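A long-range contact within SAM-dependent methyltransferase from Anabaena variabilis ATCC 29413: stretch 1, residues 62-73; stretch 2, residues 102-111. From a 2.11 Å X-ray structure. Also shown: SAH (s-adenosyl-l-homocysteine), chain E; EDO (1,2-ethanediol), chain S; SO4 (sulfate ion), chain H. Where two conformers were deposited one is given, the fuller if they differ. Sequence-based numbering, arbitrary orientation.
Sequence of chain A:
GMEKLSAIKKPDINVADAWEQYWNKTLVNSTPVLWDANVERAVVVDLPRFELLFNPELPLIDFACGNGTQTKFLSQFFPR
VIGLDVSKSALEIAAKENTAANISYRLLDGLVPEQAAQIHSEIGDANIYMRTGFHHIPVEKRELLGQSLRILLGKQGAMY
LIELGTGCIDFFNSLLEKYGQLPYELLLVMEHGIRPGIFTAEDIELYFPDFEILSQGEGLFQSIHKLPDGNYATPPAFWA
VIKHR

Stretch 1, residues 62-73: DFACGNGTQTKF
Stretch 2 102-111: NISYRLLDGL

Packing of residues 62-73 against residues 102-111 in a SAM-dependent methyltransferase with bound S-adenosyl-L-homocysteine (SAH). Backbone: stretch 1 leaves a strand at Asp62 and Phe63, passes through Ala64 (phi/psi 66/52°) into a type II' turn from Cys65 to Gly68, and enters a helix that continues beyond Phe73. The turn is closed by Gly68 N to Cys65 O (3.0 Å); a backbone hydrogen bond runs from Lys72 N to Gly68 O (3.1 Å). Gly66 (59/-133°) and Gly68 (81/11°) both have the positive phi that favours glycine. Stretch 2 is an extended strand, Ile103 to Leu107, followed by a loop to Leu111. Helix and strand run roughly antiparallel (152°), their axes 10.1 Å apart at closest approach. In register, Lys72 CA lies 7.7 Å from Ile103 CA and Cys65 CA 8.8 Å from Tyr105 CA.

No hydrogen bond joins the stretches; 306 Å² is buried between them. Ile103 (m, t) points its CB toward the helix and sets CD1 3.9 Å from both Thr71 O and Lys72 CA, van der Waals contacts in which the methyl rests on helix backbone; Ile103 CG2 makes a looser apolar contact with Thr71 CG2 at 4.2 Å. Phe63 (t, chi2 -80°) starts sideways, but its ring reaches stretch 2: CE2 is 3.6 Å from CD2 of Leu108 (chi1 t, chi2 140°), an apolar contact, and CZ is 3.9 Å from Gly110 CA, which lies at the ring edge. A CB on Gly110 would sit tightly, 3.0 Å from Phe63 CZ.

Aromatic contacts: Tyr105 (m, chi2 -69°) has the largest area covered by the opposing stretch. Cys65 (p) brings SG 4.0 Å from Tyr105 CD1 and 5.1 Å from the ring centroid, 77° off the normal, a sulfur-aromatic contact at the edge. Tyr105 OH reaches 3.8 Å from both Gly68 CA and Thr71 CB, and is hydrogen-bonded elsewhere in the structure. A CB on Gly68 would lie 2.5 Å from Tyr105 OH, a clash.

Polar bonds within each stretch: Thr71 (m) donates OG1 to Asp62 OD2 (2.6 Å), tying helix to strand while its CB faces stretch 2. Asp109 (t) accepts Leu111 N at OD1 (2.9 Å), bracing the loop.

Ligand bonds: SAH bridges the stretches. Its amine N donates to Ala64 O (2.7 Å); at the adenine, SAH N6 donates to Asp109 OD1 (3.0 Å) and Gly110 N donates to SAH N1 (2.8 Å, nearly linear at 170°). A CB on Gly66 would clash with SAH CB at 3.0 Å. Away from the contact, extended Arg106 (t, t, t) donates NE to ethanediol O2 (3.0 Å).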

# COMPACT_ATOMS: atom_id res chain seq x y z
N ASP A 62 0.80 -7.26 -6.75
CA ASP A 62 1.17 -6.50 -5.52
C ASP A 62 1.17 -5.07 -5.98
O ASP A 62 2.10 -4.61 -6.64
CB ASP A 62 2.56 -6.89 -4.97
CG ASP A 62 2.86 -6.25 -3.62
OD1 ASP A 62 2.14 -5.32 -3.20
OD2 ASP A 62 3.86 -6.67 -2.98
N PHE A 63 0.07 -4.38 -5.70
CA PHE A 63 -0.15 -3.03 -6.19
C PHE A 63 0.51 -2.02 -5.24
O PHE A 63 0.20 -2.02 -4.05
CB PHE A 63 -1.65 -2.69 -6.27
CG PHE A 63 -1.88 -1.45 -7.02
CD1 PHE A 63 -1.69 -0.22 -6.41
CD2 PHE A 63 -2.12 -1.50 -8.38
CE1 PHE A 63 -1.81 0.95 -7.13
CE2 PHE A 63 -2.25 -0.32 -9.12
CZ PHE A 63 -2.07 0.91 -8.49
N ALA A 64 1.42 -1.17 -5.76
CA ALA A 64 2.21 -0.23 -4.92
C ALA A 64 3.15 -1.06 -4.02
O ALA A 64 3.19 -0.94 -2.79
CB ALA A 64 1.28 0.77 -4.10
N CYS A 65 3.88 -1.95 -4.67
CA CYS A 65 4.72 -2.93 -3.99
C CYS A 65 5.98 -2.38 -3.29
O CYS A 65 6.67 -3.12 -2.57
CB CYS A 65 5.13 -4.00 -4.99
SG CYS A 65 6.21 -3.36 -6.34
N GLY A 66 6.31 -1.11 -3.53
CA GLY A 66 7.48 -0.51 -2.88
C GLY A 66 8.75 -1.29 -3.23
O GLY A 66 8.96 -1.66 -4.39
N ASN A 67 9.55 -1.59 -2.21
CA ASN A 67 10.81 -2.31 -2.38
C ASN A 67 10.68 -3.82 -2.43
O ASN A 67 11.70 -4.54 -2.40
CB ASN A 67 11.84 -1.92 -1.32
CG ASN A 67 11.37 -2.23 0.09
OD1 ASN A 67 10.29 -2.75 0.27
ND2 ASN A 67 12.19 -1.91 1.07
N GLY A 68 9.46 -4.31 -2.49
CA GLY A 68 9.23 -5.73 -2.75
C GLY A 68 9.36 -6.71 -1.62
O GLY A 68 9.36 -7.91 -1.86
N THR A 69 9.46 -6.22 -0.39
CA THR A 69 9.62 -7.10 0.75
C THR A 69 8.46 -8.08 0.83
O THR A 69 8.69 -9.26 1.02
CB THR A 69 9.70 -6.33 2.06
OG1 THR A 69 10.77 -5.36 1.98
CG2 THR A 69 9.92 -7.30 3.26
N GLN A 70 7.22 -7.61 0.64
CA GLN A 70 6.06 -8.51 0.76
C GLN A 70 5.86 -9.35 -0.49
O GLN A 70 5.36 -10.50 -0.45
CB GLN A 70 4.79 -7.70 1.09
CG GLN A 70 4.93 -6.67 2.26
CD GLN A 70 5.53 -7.24 3.56
OE1 GLN A 70 5.18 -8.35 3.99
NE2 GLN A 70 6.40 -6.46 4.22
N THR A 71 6.24 -8.75 -1.63
CA THR A 71 6.14 -9.36 -2.94
C THR A 71 6.90 -10.66 -3.01
O THR A 71 6.40 -11.67 -3.52
CB THR A 71 6.69 -8.39 -4.02
OG1 THR A 71 6.28 -7.04 -3.71
CG2 THR A 71 6.21 -8.78 -5.43
N LYS A 72 8.12 -10.66 -2.49
CA LYS A 72 8.92 -11.89 -2.46
C LYS A 72 8.20 -13.06 -1.74
O LYS A 72 8.20 -14.20 -2.22
CB LYS A 72 10.23 -11.56 -1.77
CG LYS A 72 11.27 -12.73 -1.61
CD LYS A 72 11.71 -13.31 -2.93
CE LYS A 72 12.95 -14.21 -2.75
NZ LYS A 72 13.12 -14.96 -4.01
N PHE A 73 7.61 -12.78 -0.58
CA PHE A 73 6.85 -13.78 0.12
C PHE A 73 5.64 -14.26 -0.73
O PHE A 73 5.40 -15.46 -0.90
CB PHE A 73 6.45 -13.26 1.51
CG PHE A 73 5.48 -14.13 2.25
CD1 PHE A 73 4.10 -14.08 1.95
CD2 PHE A 73 5.91 -15.01 3.22
CE1 PHE A 73 3.20 -14.87 2.63
CE2 PHE A 73 4.99 -15.80 3.90
CZ PHE A 73 3.65 -15.73 3.60
N ASN A 102 9.35 -16.03 -10.74
CA ASN A 102 7.93 -15.77 -10.98
C ASN A 102 7.44 -14.42 -10.53
O ASN A 102 6.24 -14.21 -10.30
CB ASN A 102 7.07 -16.88 -10.36
CG ASN A 102 7.15 -16.91 -8.87
OD1 ASN A 102 8.18 -16.59 -8.31
ND2 ASN A 102 6.06 -17.28 -8.21
N ILE A 103 8.36 -13.48 -10.37
CA ILE A 103 7.99 -12.10 -10.13
C ILE A 103 8.41 -11.21 -11.32
O ILE A 103 9.53 -11.31 -11.78
CB ILE A 103 8.70 -11.47 -8.92
CG1 ILE A 103 8.29 -12.15 -7.60
CG2 ILE A 103 8.36 -9.96 -8.83
CD1 ILE A 103 9.15 -11.71 -6.34
N SER A 104 7.49 -10.38 -11.78
CA SER A 104 7.83 -9.30 -12.71
C SER A 104 7.55 -7.98 -11.99
O SER A 104 6.52 -7.83 -11.34
CB SER A 104 7.00 -9.38 -13.98
OG SER A 104 7.23 -10.60 -14.65
N TYR A 105 8.50 -7.07 -12.05
CA TYR A 105 8.30 -5.72 -11.51
C TYR A 105 8.05 -4.80 -12.69
O TYR A 105 8.80 -4.84 -13.65
CB TYR A 105 9.49 -5.23 -10.72
CG TYR A 105 9.63 -5.93 -9.39
CD1 TYR A 105 8.71 -5.72 -8.38
CD2 TYR A 105 10.68 -6.80 -9.15
CE1 TYR A 105 8.81 -6.36 -7.16
CE2 TYR A 105 10.82 -7.44 -7.91
CZ TYR A 105 9.88 -7.22 -6.94
OH TYR A 105 10.00 -7.85 -5.75
N ARG A 106 7.05 -3.95 -12.59
CA ARG A 106 6.71 -3.08 -13.70
C ARG A 106 6.23 -1.72 -13.20
O ARG A 106 5.50 -1.63 -12.20
CB ARG A 106 5.66 -3.78 -14.54
CG ARG A 106 5.08 -2.95 -15.62
CD ARG A 106 4.49 -3.88 -16.67
NE ARG A 106 3.78 -3.15 -17.72
CZ ARG A 106 3.20 -3.74 -18.76
NH1 ARG A 106 3.27 -5.06 -18.89
NH2 ARG A 106 2.55 -3.00 -19.66
N LEU A 107 6.64 -0.66 -13.90
CA LEU A 107 6.25 0.69 -13.56
C LEU A 107 4.77 0.85 -13.86
O LEU A 107 4.29 0.37 -14.88
CB LEU A 107 7.03 1.72 -14.38
CG LEU A 107 8.49 1.99 -14.03
CD1 LEU A 107 9.12 2.83 -15.13
CD2 LEU A 107 8.64 2.68 -12.67
N LEU A 108 4.05 1.47 -12.94
CA LEU A 108 2.66 1.85 -13.20
C LEU A 108 2.24 2.94 -12.23
O LEU A 108 2.53 2.87 -11.03
CB LEU A 108 1.67 0.66 -13.12
CG LEU A 108 0.15 0.97 -13.30
CD1 LEU A 108 -0.58 -0.11 -14.16
CD2 LEU A 108 -0.52 1.13 -11.98
N ASP A 109 1.53 3.91 -12.77
CA ASP A 109 0.97 4.99 -11.99
C ASP A 109 -0.53 4.81 -11.87
O ASP A 109 -1.26 4.99 -12.85
CB ASP A 109 1.32 6.35 -12.67
CG ASP A 109 0.94 7.56 -11.81
OD1 ASP A 109 0.06 7.42 -10.91
OD2 ASP A 109 1.55 8.64 -12.01
N GLY A 110 -0.98 4.50 -10.64
CA GLY A 110 -2.39 4.30 -10.34
C GLY A 110 -3.31 5.50 -10.60
O GLY A 110 -4.53 5.34 -10.69
N LEU A 111 -2.70 6.69 -10.75
CA LEU A 111 -3.45 7.90 -11.01
C LEU A 111 -3.58 8.13 -12.50
O LEU A 111 -4.16 9.11 -12.90
CB LEU A 111 -2.83 9.12 -10.29
CG LEU A 111 -2.73 8.94 -8.76
CD1 LEU A 111 -2.17 10.27 -8.11
CD2 LEU A 111 -4.09 8.58 -8.15
N SAH E . 3.01 -1.99 -0.30
CA SAH E . 4.41 -1.65 0.08
CB SAH E . 4.70 -0.13 0.05
CG SAH E . 3.83 0.81 0.90
SD SAH E . 4.37 2.53 0.83
C SAH E . 4.78 -2.21 1.44
O SAH E . 5.99 -2.37 1.74
OXT SAH E . 3.91 -2.49 2.26
C5' SAH E . 3.30 3.16 -0.43
C4' SAH E . 3.78 2.79 -1.87
O4' SAH E . 2.84 3.31 -2.84
C3' SAH E . 5.14 3.34 -2.31
O3' SAH E . 6.01 2.33 -2.80
C2' SAH E . 4.82 4.30 -3.45
O2' SAH E . 5.87 4.53 -4.41
C1' SAH E . 3.54 3.70 -4.01
N9 SAH E . 2.75 4.64 -4.81
C8 SAH E . 2.50 5.94 -4.47
N7 SAH E . 1.72 6.51 -5.40
C5 SAH E . 1.47 5.56 -6.35
C6 SAH E . 0.77 5.55 -7.63
N6 SAH E . 0.18 6.72 -8.00
N1 SAH E . 0.74 4.44 -8.38
C2 SAH E . 1.39 3.31 -7.95
N3 SAH E . 2.06 3.28 -6.80
C4 SAH E . 2.16 4.35 -6.00
C1 EDO S . 1.34 0.14 -18.40
O1 EDO S . 1.75 0.42 -19.73
C2 EDO S . 2.40 0.77 -17.48
O2 EDO S . 3.25 -0.27 -16.99
S SO4 H . 3.87 -7.92 -17.20
O1 SO4 H . 3.62 -9.37 -17.10
O2 SO4 H . 4.69 -7.40 -16.11
O3 SO4 H . 2.58 -7.26 -17.22
O4 SO4 H . 4.59 -7.63 -18.45